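Local atomic coordinates of alpha-amylase (Eisenia fetida, PDB entry 6M4K), a protein that probably hydrolyses internal alpha-1,4-glucosidic linkages in starch-like polysaccharides, as a calcium- and chloride-dependent enzyme of glycoside hydrolase family 13. Residues A[442-455]-A[462-476]. Numbering follows the deposited sequence.
Sequences TGLPGGEYCDVISC and CGNSGGACRATVIVN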
ATOM      1  N   THR A 442      -0.220 -30.441  10.297  0.50 20.90           N
ATOM      2  CA  THR A 442      -0.262 -29.354   9.326  0.50 21.46           C
ATOM      3  C   THR A 442      -1.657 -29.115   8.785  0.50 20.86           C
ATOM      4  O   THR A 442      -1.876 -28.109   8.097  0.50 18.14           O
ATOM      5  CB  THR A 442       0.706 -29.610   8.159  0.50 19.47           C
ATOM      6  OG1 THR A 442       0.179 -30.618   7.283  0.50 19.86           O
ATOM      7  CG2 THR A 442       2.043 -30.058   8.681  0.50 21.92           C
ATOM      8  N   GLY A 443      -2.601 -30.002   9.094  0.50 21.38           N
ATOM      9  CA  GLY A 443      -3.940 -29.929   8.565  0.50 21.00           C
ATOM     10  C   GLY A 443      -4.075 -30.292   7.105  0.50 18.90           C
ATOM     11  O   GLY A 443      -5.193 -30.266   6.582  0.50 22.96           O
ATOM     12  N   LEU A 444      -2.971 -30.654   6.430  1.00 20.15           N
ATOM     13  CA  LEU A 444      -2.976 -30.841   4.989  1.00 21.51           C
ATOM     14  C   LEU A 444      -3.114 -32.318   4.639  1.00 22.50           C
ATOM     15  O   LEU A 444      -2.727 -33.190   5.426  1.00 23.34           O
ATOM     16  CB  LEU A 444      -1.667 -30.325   4.392  1.00 20.21           C
ATOM     17  CG  LEU A 444      -1.367 -28.856   4.675  1.00 20.64           C
ATOM     18  CD1 LEU A 444      -0.173 -28.407   3.871  1.00 25.04           C
ATOM     19  CD2 LEU A 444      -2.581 -27.999   4.374  1.00 24.30           C
ATOM     20  N   PRO A 445      -3.655 -32.618   3.460  1.00 22.61           N
ATOM     21  CA  PRO A 445      -3.703 -34.014   3.005  1.00 24.03           C
ATOM     22  C   PRO A 445      -2.303 -34.584   2.837  1.00 24.64           C
ATOM     23  O   PRO A 445      -1.356 -33.880   2.482  1.00 22.92           O
ATOM     24  CB  PRO A 445      -4.427 -33.926   1.657  1.00 25.68           C
ATOM     25  CG  PRO A 445      -5.123 -32.587   1.662  1.00 27.92           C
ATOM     26  CD  PRO A 445      -4.286 -31.689   2.503  1.00 24.19           C
ATOM     27  N   GLY A 446      -2.178 -35.882   3.097  1.00 22.38           N
ATOM     28  CA  GLY A 446      -0.888 -36.531   2.939  1.00 23.87           C
ATOM     29  C   GLY A 446      -0.374 -36.408   1.516  1.00 24.75           C
ATOM     30  O   GLY A 446      -1.142 -36.438   0.550  1.00 26.80           O
ATOM     31  N   GLY A 447       0.933 -36.247   1.384  1.00 22.23           N
ATOM     32  CA  GLY A 447       1.525 -36.170   0.068  1.00 25.32           C
ATOM     33  C   GLY A 447       2.861 -35.458   0.089  1.00 22.96           C
ATOM     34  O   GLY A 447       3.424 -35.155   1.144  1.00 22.98           O
ATOM     35  N   GLU A 448       3.339 -35.178  -1.114  1.00 23.37           N
ATOM     36  CA  GLU A 448       4.654 -34.592  -1.326  0.50 25.55           C
ATOM     37  C   GLU A 448       4.481 -33.136  -1.733  1.00 23.76           C
ATOM     38  O   GLU A 448       3.854 -32.835  -2.753  1.00 26.78           O
ATOM     39  CB  GLU A 448       5.442 -35.370  -2.380  0.50 27.54           C
ATOM     40  CG  GLU A 448       5.495 -36.869  -2.117  0.50 29.58           C
ATOM     41  CD  GLU A 448       6.489 -37.591  -3.007  0.50 34.63           C
ATOM     42  OE1 GLU A 448       7.684 -37.233  -2.979  0.50 36.97           O
ATOM     43  OE2 GLU A 448       6.074 -38.512  -3.740  0.50 35.89           O
ATOM     44  N   TYR A 449       5.032 -32.233  -0.920  1.00 19.91           N
ATOM     45  CA  TYR A 449       4.898 -30.797  -1.113  1.00 19.51           C
ATOM     46  C   TYR A 449       6.268 -30.154  -1.265  1.00 22.12           C
ATOM     47  O   TYR A 449       7.262 -30.651  -0.734  1.00 23.86           O
ATOM     48  CB  TYR A 449       4.212 -30.157   0.098  1.00 20.70           C
ATOM     49  CG  TYR A 449       2.778 -30.572   0.328  1.00 18.69           C
ATOM     50  CD1 TYR A 449       2.460 -31.806   0.888  1.00 20.20           C
ATOM     51  CD2 TYR A 449       1.736 -29.708   0.016  1.00 19.55           C
ATOM     52  CE1 TYR A 449       1.149 -32.169   1.109  1.00 20.78           C
ATOM     53  CE2 TYR A 449       0.427 -30.058   0.238  1.00 19.02           C
ATOM     54  CZ  TYR A 449       0.132 -31.288   0.780  1.00 20.69           C
ATOM     55  OH  TYR A 449      -1.174 -31.627   0.999  1.00 21.77           O
ATOM     56  N   CYS A 450       6.315 -29.033  -1.976  1.00 20.31           N
ATOM     57  CA  CYS A 450       7.525 -28.236  -2.090  1.00 21.68           C
ATOM     58  C   CYS A 450       7.377 -26.946  -1.295  1.00 21.39           C
ATOM     59  O   CYS A 450       6.286 -26.369  -1.208  1.00 20.86           O
ATOM     60  CB  CYS A 450       7.816 -27.861  -3.543  1.00 22.70           C
ATOM     61  SG  CYS A 450       7.845 -29.254  -4.676  1.00 26.88           S
ATOM     62  N   ASP A 451       8.494 -26.491  -0.735  1.00 18.79           N
ATOM     63  CA  ASP A 451       8.542 -25.202  -0.062  1.00 18.95           C
ATOM     64  C   ASP A 451       8.460 -24.093  -1.104  1.00 17.33           C
ATOM     65  O   ASP A 451       9.406 -23.872  -1.867  1.00 18.47           O
ATOM     66  CB  ASP A 451       9.838 -25.088   0.730  1.00 19.96           C
ATOM     67  CG  ASP A 451      10.107 -23.676   1.177  1.00 20.30           C
ATOM     68  OD1 ASP A 451       9.132 -22.980   1.539  1.00 19.33           O
ATOM     69  OD2 ASP A 451      11.273 -23.242   1.155  1.00 21.98           O
ATOM     70  N   VAL A 452       7.338 -23.368  -1.125  1.00 18.37           N
ATOM     71  CA  VAL A 452       7.147 -22.337  -2.142  1.00 17.03           C
ATOM     72  C   VAL A 452       7.940 -21.076  -1.857  1.00 15.19           C
ATOM     73  O   VAL A 452       8.009 -20.192  -2.717  1.00 17.52           O
ATOM     74  CB  VAL A 452       5.662 -22.036  -2.428  1.00 16.40           C
ATOM     75  CG1 VAL A 452       4.959 -23.287  -2.891  1.00 18.30           C
ATOM     76  CG2 VAL A 452       4.982 -21.437  -1.195  1.00 18.20           C
ATOM     77  N   ILE A 453       8.561 -20.977  -0.680  1.00 16.66           N
ATOM     78  CA  ILE A 453       9.471 -19.862  -0.440  1.00 18.13           C
ATOM     79  C   ILE A 453      10.729 -20.015  -1.288  1.00 18.76           C
ATOM     80  O   ILE A 453      11.217 -19.045  -1.871  1.00 18.58           O
ATOM     81  CB  ILE A 453       9.806 -19.744   1.059  1.00 19.17           C
ATOM     82  CG1 ILE A 453       8.535 -19.521   1.888  1.00 21.52           C
ATOM     83  CG2 ILE A 453      10.821 -18.622   1.306  1.00 21.89           C
ATOM     84  CD1 ILE A 453       7.810 -18.235   1.566  1.00 21.59           C
ATOM     85  N   SER A 454      11.271 -21.237  -1.361  1.00 20.25           N
ATOM     86  CA  SER A 454      12.524 -21.501  -2.065  1.00 20.67           C
ATOM     87  C   SER A 454      12.340 -22.137  -3.437  1.00 19.72           C
ATOM     88  O   SER A 454      13.256 -22.050  -4.266  1.00 21.93           O
ATOM     89  CB  SER A 454      13.432 -22.402  -1.214  1.00 21.23           C
ATOM     90  OG  SER A 454      12.862 -23.677  -0.990  1.00 22.38           O
ATOM     91  N   CYS A 455      11.197 -22.758  -3.704  1.00 19.57           N
ATOM     92  CA  CYS A 455      10.957 -23.489  -4.940  1.00 21.11           C
ATOM     93  C   CYS A 455       9.910 -22.773  -5.782  1.00 23.21           C
ATOM     94  O   CYS A 455       9.163 -21.918  -5.295  1.00 21.59           O
ATOM     95  CB  CYS A 455      10.490 -24.915  -4.643  1.00 21.25           C
ATOM     96  SG  CYS A 455      11.563 -25.804  -3.482  1.00 22.85           S
ATOM     97  N   CYS A 462       9.904 -29.642  -8.145  1.00 27.44           N
ATOM     98  CA  CYS A 462       9.753 -28.451  -7.315  1.00 26.38           C
ATOM     99  C   CYS A 462      10.158 -27.172  -8.039  1.00 27.66           C
ATOM    100  O   CYS A 462       9.608 -26.102  -7.751  1.00 24.93           O
ATOM    101  CB  CYS A 462      10.523 -28.618  -6.006  1.00 28.76           C
ATOM    102  SG  CYS A 462       9.797 -29.799  -4.831  1.00 35.20           S
ATOM    103  N   GLY A 463      11.106 -27.245  -8.969  1.00 27.80           N
ATOM    104  CA  GLY A 463      11.548 -26.045  -9.652  1.00 26.69           C
ATOM    105  C   GLY A 463      12.589 -25.273  -8.866  1.00 30.24           C
ATOM    106  O   GLY A 463      12.313 -24.790  -7.763  1.00 28.21           O
ATOM    107  N   ASN A 464      13.786 -25.127  -9.431  1.00 28.42           N
ATOM    108  CA  ASN A 464      14.945 -24.600  -8.724  1.00 28.88           C
ATOM    109  C   ASN A 464      15.488 -23.339  -9.391  1.00 26.75           C
ATOM    110  O   ASN A 464      16.700 -23.109  -9.431  1.00 31.13           O
ATOM    111  CB  ASN A 464      16.026 -25.677  -8.610  1.00 28.57           C
ATOM    112  CG  ASN A 464      17.112 -25.322  -7.614  1.00 37.03           C
ATOM    113  OD1 ASN A 464      16.882 -24.579  -6.660  1.00 31.04           O
ATOM    114  ND2 ASN A 464      18.312 -25.853  -7.836  1.00 35.41           N
ATOM    115  N   SER A 465      14.597 -22.495  -9.921  1.00 26.63           N
ATOM    116  CA  SER A 465      15.049 -21.281 -10.595  1.00 27.82           C
ATOM    117  C   SER A 465      15.866 -20.388  -9.669  1.00 26.87           C
ATOM    118  O   SER A 465      16.788 -19.700 -10.126  1.00 30.60           O
ATOM    119  CB  SER A 465      13.864 -20.511 -11.189  1.00 28.52           C
ATOM    120  OG  SER A 465      13.093 -19.880 -10.177  1.00 29.59           O
ATOM    121  N   GLY A 466      15.563 -20.399  -8.373  1.00 26.27           N
ATOM    122  CA  GLY A 466      16.312 -19.608  -7.415  1.00 30.05           C
ATOM    123  C   GLY A 466      17.600 -20.235  -6.934  1.00 27.57           C
ATOM    124  O   GLY A 466      18.411 -19.545  -6.310  1.00 30.05           O
ATOM    125  N   GLY A 467      17.798 -21.528  -7.189  1.00 29.92           N
ATOM    126  CA  GLY A 467      19.041 -22.196  -6.867  1.00 32.32           C
ATOM    127  C   GLY A 467      19.116 -22.797  -5.482  1.00 39.59           C
ATOM    128  O   GLY A 467      20.052 -23.561  -5.208  1.00 33.84           O
ATOM    129  N   ALA A 468      18.167 -22.489  -4.599  1.00 28.85           N
ATOM    130  CA  ALA A 468      18.206 -22.973  -3.226  1.00 29.25           C
ATOM    131  C   ALA A 468      16.912 -23.681  -2.839  1.00 26.07           C
ATOM    132  O   ALA A 468      16.545 -23.708  -1.661  1.00 26.04           O
ATOM    133  CB  ALA A 468      18.530 -21.842  -2.249  1.00 32.60           C
ATOM    134  N   CYS A 469      16.213 -24.265  -3.812  1.00 28.72           N
ATOM    135  CA  CYS A 469      14.975 -24.975  -3.514  1.00 25.53           C
ATOM    136  C   CYS A 469      15.247 -26.106  -2.530  1.00 28.29           C
ATOM    137  O   CYS A 469      16.130 -26.943  -2.749  1.00 29.64           O
ATOM    138  CB  CYS A 469      14.356 -25.513  -4.809  1.00 32.12           C
ATOM    139  SG  CYS A 469      12.980 -26.692  -4.645  1.00 28.19           S
ATOM    140  N   ARG A 470      14.504 -26.109  -1.426  1.00 24.47           N
ATOM    141  CA  ARG A 470      14.735 -27.042  -0.336  1.00 26.59           C
ATOM    142  C   ARG A 470      14.211 -28.431  -0.684  1.00 28.34           C
ATOM    143  O   ARG A 470      13.436 -28.623  -1.627  1.00 26.44           O
ATOM    144  CB  ARG A 470      14.056 -26.555   0.950  1.00 25.36           C
ATOM    145  CG  ARG A 470      14.608 -25.251   1.494  1.00 25.54           C
ATOM    146  CD  ARG A 470      13.979 -24.884   2.833  1.00 28.32           C
ATOM    147  NE  ARG A 470      14.311 -23.514   3.222  1.00 33.02           N
ATOM    148  CZ  ARG A 470      15.446 -23.151   3.814  1.00 39.01           C
ATOM    149  NH1 ARG A 470      16.376 -24.058   4.091  1.00 35.37           N
ATOM    150  NH2 ARG A 470      15.655 -21.877   4.123  1.00 31.60           N
ATOM    151  N   ALA A 471      14.651 -29.406   0.108  1.00 25.39           N
ATOM    152  CA  ALA A 471      14.165 -30.767  -0.036  1.00 27.83           C
ATOM    153  C   ALA A 471      12.653 -30.823   0.140  1.00 31.39           C
ATOM    154  O   ALA A 471      12.050 -30.020   0.859  1.00 26.57           O
ATOM    155  CB  ALA A 471      14.834 -31.675   0.998  1.00 27.80           C
ATOM    156  N   THR A 472      12.048 -31.798  -0.523  1.00 27.87           N
ATOM    157  CA  THR A 472      10.606 -31.973  -0.487  1.00 28.88           C
ATOM    158  C   THR A 472      10.120 -32.245   0.933  1.00 30.69           C
ATOM    159  O   THR A 472      10.760 -32.971   1.700  1.00 29.36           O
ATOM    160  CB  THR A 472      10.256 -33.151  -1.392  1.00 33.43           C
ATOM    161  OG1 THR A 472      10.061 -32.685  -2.734  1.00 43.18           O
ATOM    162  CG2 THR A 472       9.027 -33.839  -0.898  1.00 34.78           C
ATOM    163  N   VAL A 473       8.974 -31.661   1.280  1.00 24.12           N
ATOM    164  CA  VAL A 473       8.339 -31.859   2.575  1.00 21.54           C
ATOM    165  C   VAL A 473       7.279 -32.945   2.434  1.00 25.41           C
ATOM    166  O   VAL A 473       6.352 -32.818   1.623  1.00 24.14           O
ATOM    167  CB  VAL A 473       7.710 -30.554   3.088  1.00 25.06           C
ATOM    168  CG1 VAL A 473       6.934 -30.814   4.359  1.00 23.81           C
ATOM    169  CG2 VAL A 473       8.775 -29.487   3.298  1.00 28.51           C
ATOM    170  N   ILE A 474       7.390 -34.000   3.240  1.00 25.60           N
ATOM    171  CA  ILE A 474       6.430 -35.098   3.230  1.00 23.58           C
ATOM    172  C   ILE A 474       5.395 -34.854   4.315  1.00 26.08           C
ATOM    173  O   ILE A 474       5.730 -34.798   5.505  1.00 26.70           O
ATOM    174  CB  ILE A 474       7.122 -36.451   3.453  1.00 29.89           C
ATOM    175  CG1 ILE A 474       8.125 -36.730   2.334  1.00 30.58           C
ATOM    176  CG2 ILE A 474       6.083 -37.559   3.570  1.00 29.58           C
ATOM    177  CD1 ILE A 474       7.518 -36.725   0.957  1.00 32.89           C
ATOM    178  N   VAL A 475       4.132 -34.740   3.920  1.00 21.08           N
ATOM    179  CA  VAL A 475       3.033 -34.760   4.870  1.00 21.06           C
ATOM    180  C   VAL A 475       2.573 -36.205   4.978  1.00 23.11           C
ATOM    181  O   VAL A 475       2.174 -36.813   3.980  1.00 23.39           O
ATOM    182  CB  VAL A 475       1.897 -33.824   4.433  1.00 21.51           C
ATOM    183  CG1 VAL A 475       0.734 -33.922   5.388  1.00 23.48           C
ATOM    184  CG2 VAL A 475       2.407 -32.379   4.360  1.00 22.91           C
ATOM    185  N   ASN A 476       2.488 -36.711   6.216  0.50 20.38           N
ATOM    186  CA  ASN A 476       2.105 -38.088   6.515  0.50 20.87           C
ATOM    187  C   ASN A 476       0.587 -38.277   6.485  0.50 22.51           C
ATOM    188  O   ASN A 476      -0.188 -37.327   6.391  0.50 21.72           O
ATOM    189  CB  ASN A 476       2.604 -38.480   7.904  0.50 20.24           C
ATOM    190  CG  ASN A 476       4.083 -38.284   8.065  0.50 20.48           C
ATOM    191  OD1 ASN A 476       4.872 -38.732   7.234  0.50 22.62           O
ATOM    192  ND2 ASN A 476       4.476 -37.604   9.135  0.50 19.94           N
TER
HETATM  193  O   HOH W   1      10.716 -28.195  -0.920  1.00 24.90           O
HETATM  194  O   HOH W   2      12.737 -21.431   2.448  1.00 26.02           O
HETATM  195  O   HOH W   3      15.850 -20.839  -4.376  1.00 25.16           O
HETATM  196  O   HOH W   4      13.357 -21.516  -7.019  1.00 26.81           O
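V475 packs against Y449 where the antiparallel strands 447-449 and 473-475 pair in the C-terminal all-beta domain. Reciprocal backbone bonds join G447 with V475 and Y449 with V473. CG2 of V475 lies obliquely to the Y449 ring, 3.5 Å from CE1, while CG1 rests against the carbonyl oxygens of L444 and P445. The phenol OH donates to P445 O (2.7 Å) at the ring edge, fixing the ring's far end.

Past the strands, R470 runs out beside D451 and S454. Its CB passes S454 OG, and CG lies 3.4 Å from that hydroxyl oxygen. CD then comes 3.6 Å from D451 OD2. NE makes a long salt bridge to the same carboxylate oxygen (NE to OD2 3.7 Å), and a water bridges the two. NH2 continues to N490 O. The chain, extended from CG to NE (chi2 -175°), brings the guanidinium edge to the carboxylate, the two planes 33° apart. S454 OG donates to D451 OD2 from above the carboxylate plane and accepts from R470 N (3.0 Å). D451 OD1 accepts from I453 N, an Asx turn, and from A494 N of strand 492-496. With an alanine in place of D451, S454 OG would probably lose its acceptor, R470 the charge facing it, and I453 N the oxygen that forms the turn. Disulfides C450-C462 and C455-C469 tie the two segments covalently, so cross-links and a buried carboxylate hold together a region with little regular strand pairing.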